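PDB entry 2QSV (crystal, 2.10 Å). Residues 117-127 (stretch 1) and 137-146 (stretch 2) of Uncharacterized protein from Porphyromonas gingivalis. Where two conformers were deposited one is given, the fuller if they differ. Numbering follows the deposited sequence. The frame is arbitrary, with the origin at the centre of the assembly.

Stretch 1 (117-127) TGVMELSTYLD
Stretch 2, residues 137-146: KAAIEIRNVG

The two stretches run antiparallel, their end-to-end directions 155° apart, and bury 702 Å² between them. Stretch 2 is extended strand from Lys137 to Asn144. Stretch 1 pairs with it as a strand at Met120 and Glu121, then leaves the pairing and resumes as strand at Tyr125. The register sets Met120 opposite Asn144 and Glu121 opposite Arg143, with CA-CA distances of 5.0 and 4.9 Å; it widens to 6.7 Å between the CA atoms of Ser123 and Ile140, where side chains and water take over from direct backbone pairing.

Lys137, with chi1 m and the rest of its chain t, is exposed and out of reach. Ala138 (phi/psi -144/170) points its CB toward stretch 1 and meets Leu126 CD2 at 3.8 Å; its short methyl receives a leucine held in the t,p rotamer. Ala139 points its CB away, in keeping with the alternation of a strand.

Ile140 (-111/131; m,t) is the apolar centre of the separated end. Buried, with its CA-to-CB bond toward stretch 1, it places CG2 3.9 Å from Leu122 CB and CD1 4.2 Å from Leu126 CB, while the same CD1 lies 3.7 Å from Ser123 O. A branched side chain here reaches both Leu122 and Leu126.

The CA-to-CB bond of Glu141 (-80/125) points sideways, and the residue contributes through its carbonyl. Water 1 donates to both Glu141 O and Glu121 O, at 3.0 Å each. Water 2 donates to Glu141 O at 2.7 Å and accepts from Ser123 N at 2.9 Å. Together they bridge the two stretches where the backbones have drawn apart.

Ile142 (-105/126; m,t) is buried, with CG2 3.7 Å from CG of Met120, a selenomethionine (t,t,p), and CG1 3.9 Å from Leu122 CD2. Leu122 has chi1 p and chi2 19°, between wells.

Arg143 (-115/138) forms the hydrogen-bonded pair with Glu121 (-119/128): Glu121 N donates to Arg143 O and Arg143 N to Glu121 O, both at 2.8 Å. Their side chains share one exposed face of the sheet. Glu121, t,t with chi3 -56°, brings OE2 3.2 Å from Arg143 NH1 in a salt bridge, and its OE1 lies over one face of the guanidinium. Arg143 chi1 is -149° and chi3 134°, both between wells.

Asn144 (-99/117; chi1 t, chi2 24°) shares the other, buried face with Met120, and its side-chain OD1 accepts the hydrogen bond from Val119 N at 3.1 Å and that from Gly146 N at 2.8 Å, joining the strand end to the chain that follows.

Val145 (-112/10; chi1 m) leaves the strand, yet its N still donates to Val119 O at 2.8 Å, and its CG2 packs 3.7 Å from CG1 of Val119 (chi1 t). Gly146 (-82/-170) ends the contact with its CA 4.2 Å from Gly118 C. Glycine fits this crowded place: an ideal CB would stand 2.6 Å from Val119 N and 2.8 Å from Gly118 C, both clashes.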

ATOM      1  N   THR A 117     -11.635  -2.130  21.418  1.00 25.36           N
ATOM      2  CA  THR A 117     -10.897  -2.817  20.339  1.00 24.39           C
ATOM      3  C   THR A 117     -11.553  -4.122  20.041  1.00 22.76           C
ATOM      4  O   THR A 117     -12.260  -4.643  20.885  1.00 23.19           O
ATOM      5  CB  THR A 117      -9.388  -3.025  20.665  1.00 23.71           C
ATOM      6  OG1 THR A 117      -9.257  -3.761  21.895  1.00 24.54           O
ATOM      7  CG2 THR A 117      -8.650  -1.689  20.792  1.00 22.57           C
ATOM      8  N   GLY A 118     -11.337  -4.640  18.829  1.00 21.20           N
ATOM      9  CA  GLY A 118     -11.856  -5.928  18.417  1.00 20.71           C
ATOM     10  C   GLY A 118     -10.764  -7.009  18.355  1.00 21.12           C
ATOM     11  O   GLY A 118      -9.582  -6.731  18.610  1.00 22.36           O
ATOM     12  N   VAL A 119     -11.172  -8.244  18.112  1.00 20.11           N
ATOM     13  CA  VAL A 119     -10.240  -9.361  17.884  1.00 20.80           C
ATOM     14  C   VAL A 119     -10.790 -10.046  16.644  1.00 20.98           C
ATOM     15  O   VAL A 119     -11.930 -10.567  16.650  1.00 21.10           O
ATOM     16  CB  VAL A 119     -10.105 -10.368  19.077  1.00 20.87           C
ATOM     17  CG1 VAL A 119      -9.044 -11.519  18.703  1.00 19.25           C
ATOM     18  CG2 VAL A 119      -9.640  -9.710  20.379  1.00 19.89           C
HETATM   19  N   MSE A 120     -10.007 -10.041  15.570  1.00 19.85           N
HETATM   20  CA  MSE A 120     -10.452 -10.569  14.277  1.00 18.61           C
HETATM   21  C   MSE A 120     -10.137 -12.057  14.134  1.00 20.16           C
HETATM   22  O   MSE A 120      -8.968 -12.479  14.313  1.00 20.56           O
HETATM   23  CB  MSE A 120      -9.839  -9.744  13.110  1.00 18.58           C
HETATM   24  CG  MSE A 120     -10.409 -10.137  11.686  1.00 17.26           C
HETATM   25 SE   MSE A 120     -10.238  -8.700  10.437  0.55 19.87          SE
HETATM   26  CE  MSE A 120      -8.262  -9.010  10.193  1.00 18.33           C
ATOM     27  N   GLU A 121     -11.155 -12.838  13.788  0.50 19.41           N
ATOM     28  CA  GLU A 121     -10.956 -14.212  13.415  0.50 20.15           C
ATOM     29  C   GLU A 121     -11.442 -14.422  11.976  0.50 19.95           C
ATOM     30  O   GLU A 121     -12.561 -14.035  11.625  0.50 18.42           O
ATOM     31  CB  GLU A 121     -11.685 -15.102  14.417  0.50 21.02           C
ATOM     32  CG  GLU A 121     -11.687 -16.548  14.083  0.50 26.13           C
ATOM     33  CD  GLU A 121     -12.561 -17.343  15.031  0.50 32.70           C
ATOM     34  OE1 GLU A 121     -12.314 -17.260  16.266  0.50 35.91           O
ATOM     35  OE2 GLU A 121     -13.468 -18.059  14.539  0.50 33.68           O
ATOM     36  N   LEU A 122     -10.578 -15.008  11.132  1.00 18.99           N
ATOM     37  CA  LEU A 122     -10.927 -15.342   9.733  1.00 18.41           C
ATOM     38  C   LEU A 122      -9.939 -16.370   9.149  1.00 19.66           C
ATOM     39  O   LEU A 122      -8.854 -16.612   9.691  1.00 18.30           O
ATOM     40  CB  LEU A 122     -10.949 -14.114   8.771  1.00 17.62           C
ATOM     41  CG  LEU A 122      -9.896 -12.965   8.768  1.00 19.82           C
ATOM     42  CD1 LEU A 122      -8.543 -13.239   9.444  1.00 17.36           C
ATOM     43  CD2 LEU A 122      -9.727 -12.253   7.493  1.00 16.08           C
ATOM     44  N   SER A 123     -10.320 -16.879   7.998  1.00 19.37           N
ATOM     45  CA  SER A 123      -9.451 -17.686   7.190  1.00 21.44           C
ATOM     46  C   SER A 123      -8.429 -16.793   6.488  1.00 19.87           C
ATOM     47  O   SER A 123      -8.754 -15.764   5.885  1.00 17.76           O
ATOM     48  CB  SER A 123     -10.322 -18.450   6.193  1.00 22.97           C
ATOM     49  OG  SER A 123      -9.471 -18.961   5.170  1.00 29.77           O
ATOM     50  N   THR A 124      -7.164 -17.151   6.622  1.00 21.18           N
ATOM     51  CA  THR A 124      -6.099 -16.342   6.008  1.00 21.08           C
ATOM     52  C   THR A 124      -5.403 -17.014   4.804  1.00 23.01           C
ATOM     53  O   THR A 124      -4.365 -16.562   4.341  1.00 21.48           O
ATOM     54  CB  THR A 124      -5.097 -15.833   7.046  1.00 21.07           C
ATOM     55  OG1 THR A 124      -4.643 -16.932   7.836  1.00 18.91           O
ATOM     56  CG2 THR A 124      -5.766 -14.755   7.963  1.00 20.61           C
ATOM     57  N   TYR A 125      -6.006 -18.083   4.309  1.00 25.12           N
ATOM     58  CA  TYR A 125      -5.475 -18.833   3.194  1.00 26.77           C
ATOM     59  C   TYR A 125      -6.652 -19.307   2.379  1.00 26.88           C
ATOM     60  O   TYR A 125      -7.479 -20.075   2.857  1.00 27.93           O
ATOM     61  CB  TYR A 125      -4.639 -20.014   3.697  1.00 28.29           C
ATOM     62  CG  TYR A 125      -3.943 -20.800   2.567  1.00 31.52           C
ATOM     63  CD1 TYR A 125      -2.683 -20.437   2.104  1.00 34.27           C
ATOM     64  CD2 TYR A 125      -4.560 -21.908   1.979  1.00 35.08           C
ATOM     65  CE1 TYR A 125      -2.028 -21.177   1.072  1.00 34.82           C
ATOM     66  CE2 TYR A 125      -3.927 -22.648   0.948  1.00 37.41           C
ATOM     67  CZ  TYR A 125      -2.665 -22.271   0.506  1.00 37.52           C
ATOM     68  OH  TYR A 125      -2.044 -23.008  -0.507  1.00 39.56           O
ATOM     69  N   LEU A 126      -6.758 -18.832   1.157  1.00 26.33           N
ATOM     70  CA  LEU A 126      -7.832 -19.253   0.294  1.00 27.25           C
ATOM     71  C   LEU A 126      -7.266 -19.726  -1.057  1.00 27.39           C
ATOM     72  O   LEU A 126      -6.740 -18.926  -1.835  1.00 26.81           O
ATOM     73  CB  LEU A 126      -8.840 -18.090   0.066  1.00 25.46           C
ATOM     74  CG  LEU A 126      -9.940 -18.338  -0.993  1.00 27.44           C
ATOM     75  CD1 LEU A 126     -10.892 -19.477  -0.598  1.00 29.29           C
ATOM     76  CD2 LEU A 126     -10.768 -17.065  -1.271  1.00 27.20           C
ATOM     77  N   ASP A 127      -7.405 -21.016  -1.348  1.00 29.21           N
ATOM     78  CA  ASP A 127      -6.993 -21.517  -2.665  1.00 30.47           C
ATOM     79  C   ASP A 127      -8.239 -21.708  -3.487  1.00 30.36           C
ATOM     80  O   ASP A 127      -9.040 -22.605  -3.209  1.00 30.03           O
ATOM     81  CB  ASP A 127      -6.181 -22.829  -2.540  1.00 31.70           C
ATOM     82  CG  ASP A 127      -5.473 -23.238  -3.869  1.00 34.64           C
ATOM     83  OD1 ASP A 127      -5.855 -22.791  -4.987  1.00 34.06           O
ATOM     84  OD2 ASP A 127      -4.511 -24.021  -3.764  1.00 39.42           O
ATOM     85  N   LYS A 137     -16.210 -15.648  -7.708  1.00 33.61           N
ATOM     86  CA  LYS A 137     -16.451 -15.048  -6.434  1.00 32.58           C
ATOM     87  C   LYS A 137     -16.199 -16.017  -5.289  1.00 31.41           C
ATOM     88  O   LYS A 137     -16.378 -17.213  -5.424  1.00 31.17           O
ATOM     89  CB  LYS A 137     -17.894 -14.553  -6.365  1.00 32.00           C
ATOM     90  CG  LYS A 137     -18.194 -13.354  -7.217  1.00 34.35           C
ATOM     91  CD  LYS A 137     -19.707 -13.064  -7.114  1.00 41.37           C
ATOM     92  CE  LYS A 137     -20.140 -11.972  -8.090  1.00 45.17           C
ATOM     93  NZ  LYS A 137     -21.417 -11.355  -7.640  1.00 49.02           N
ATOM     94  N   ALA A 138     -15.764 -15.474  -4.156  1.00 30.25           N
ATOM     95  CA  ALA A 138     -15.689 -16.234  -2.922  1.00 28.25           C
ATOM     96  C   ALA A 138     -16.038 -15.282  -1.778  1.00 27.00           C
ATOM     97  O   ALA A 138     -16.127 -14.067  -1.962  1.00 25.94           O
ATOM     98  CB  ALA A 138     -14.282 -16.846  -2.729  1.00 28.82           C
ATOM     99  N   ALA A 139     -16.228 -15.819  -0.590  1.00 26.06           N
ATOM    100  CA  ALA A 139     -16.552 -14.972   0.556  1.00 26.29           C
ATOM    101  C   ALA A 139     -15.835 -15.520   1.768  1.00 24.77           C
ATOM    102  O   ALA A 139     -15.863 -16.694   2.001  1.00 27.02           O
ATOM    103  CB  ALA A 139     -18.048 -14.947   0.773  1.00 26.28           C
ATOM    104  N   ILE A 140     -15.140 -14.682   2.505  1.00 23.09           N
ATOM    105  CA  ILE A 140     -14.534 -15.118   3.736  1.00 21.95           C
ATOM    106  C   ILE A 140     -15.287 -14.437   4.862  1.00 21.68           C
ATOM    107  O   ILE A 140     -15.478 -13.227   4.833  1.00 21.89           O
ATOM    108  CB  ILE A 140     -13.019 -14.776   3.770  1.00 22.45           C
ATOM    109  CG1 ILE A 140     -12.229 -15.805   2.912  1.00 24.01           C
ATOM    110  CG2 ILE A 140     -12.442 -14.747   5.188  1.00 23.02           C
ATOM    111  CD1 ILE A 140     -10.772 -15.449   2.751  1.00 22.56           C
ATOM    112  N   GLU A 141     -15.701 -15.216   5.855  1.00 20.48           N
ATOM    113  CA  GLU A 141     -16.367 -14.662   7.012  1.00 20.67           C
ATOM    114  C   GLU A 141     -15.364 -14.077   7.982  1.00 20.22           C
ATOM    115  O   GLU A 141     -14.390 -14.728   8.417  1.00 21.09           O
ATOM    116  CB  GLU A 141     -17.250 -15.732   7.698  1.00 20.09           C
ATOM    117  CG  GLU A 141     -17.975 -15.151   8.929  1.00 24.28           C
ATOM    118  CD  GLU A 141     -18.992 -16.103   9.574  1.00 29.65           C
ATOM    119  OE1 GLU A 141     -18.761 -17.303   9.665  1.00 35.80           O
ATOM    120  OE2 GLU A 141     -20.011 -15.624  10.057  1.00 35.53           O
ATOM    121  N   ILE A 142     -15.573 -12.825   8.304  1.00 19.13           N
ATOM    122  CA  ILE A 142     -14.739 -12.181   9.250  1.00 19.73           C
ATOM    123  C   ILE A 142     -15.491 -12.048  10.566  1.00 21.19           C
ATOM    124  O   ILE A 142     -16.528 -11.412  10.617  1.00 20.34           O
ATOM    125  CB  ILE A 142     -14.315 -10.788   8.760  1.00 19.99           C
ATOM    126  CG1 ILE A 142     -13.405 -10.893   7.501  1.00 17.45           C
ATOM    127  CG2 ILE A 142     -13.677 -10.015   9.932  1.00 18.74           C
ATOM    128  CD1 ILE A 142     -12.996  -9.480   6.950  1.00 18.21           C
ATOM    129  N   ARG A 143     -14.878 -12.537  11.630  0.50 19.84           N
ATOM    130  CA  ARG A 143     -15.546 -12.644  12.875  0.50 19.57           C
ATOM    131  C   ARG A 143     -14.887 -11.727  13.905  0.50 19.37           C
ATOM    132  O   ARG A 143     -13.649 -11.644  13.966  0.50 17.30           O
ATOM    133  CB  ARG A 143     -15.426 -14.087  13.304  0.50 19.43           C
ATOM    134  CG  ARG A 143     -16.560 -14.555  14.096  0.50 19.93           C
ATOM    135  CD  ARG A 143     -16.394 -15.999  14.467  0.50 14.37           C
ATOM    136  NE  ARG A 143     -16.721 -16.139  15.878  0.50 15.30           N
ATOM    137  CZ  ARG A 143     -16.712 -17.281  16.557  0.50 14.30           C
ATOM    138  NH1 ARG A 143     -16.364 -18.410  15.942  0.50 15.17           N
ATOM    139  NH2 ARG A 143     -16.995 -17.285  17.865  0.50 12.01           N
ATOM    140  N   ASN A 144     -15.706 -11.040  14.708  1.00 18.21           N
ATOM    141  CA  ASN A 144     -15.194 -10.326  15.886  1.00 17.73           C
ATOM    142  C   ASN A 144     -15.395 -11.124  17.152  1.00 18.88           C
ATOM    143  O   ASN A 144     -16.558 -11.417  17.594  1.00 16.54           O
ATOM    144  CB  ASN A 144     -15.802  -8.881  15.994  1.00 18.10           C
ATOM    145  CG  ASN A 144     -15.316  -8.128  17.242  1.00 17.24           C
ATOM    146  OD1 ASN A 144     -14.254  -8.432  17.783  1.00 20.60           O
ATOM    147  ND2 ASN A 144     -16.064  -7.117  17.674  1.00 16.98           N
ATOM    148  N   VAL A 145     -14.275 -11.496  17.788  1.00 19.24           N
ATOM    149  CA  VAL A 145     -14.344 -12.241  19.021  1.00 19.37           C
ATOM    150  C   VAL A 145     -13.853 -11.378  20.151  1.00 19.97           C
ATOM    151  O   VAL A 145     -13.665 -11.869  21.228  1.00 22.49           O
ATOM    152  CB  VAL A 145     -13.661 -13.670  18.985  1.00 20.51           C
ATOM    153  CG1 VAL A 145     -14.321 -14.556  17.948  1.00 19.44           C
ATOM    154  CG2 VAL A 145     -12.116 -13.566  18.763  1.00 18.24           C
ATOM    155  N   GLY A 146     -13.644 -10.094  19.912  1.00 20.17           N
ATOM    156  CA  GLY A 146     -13.168  -9.214  20.968  1.00 22.40           C
ATOM    157  C   GLY A 146     -14.318  -8.726  21.885  1.00 23.78           C
ATOM    158  O   GLY A 146     -15.466  -9.212  21.796  1.00 23.48           O
TER
HETATM  159  O   HOH W   1     -14.238 -16.449  10.912  1.00 43.01           O
HETATM  160  O   HOH W   2     -13.169 -17.092   7.815  1.00 21.64           O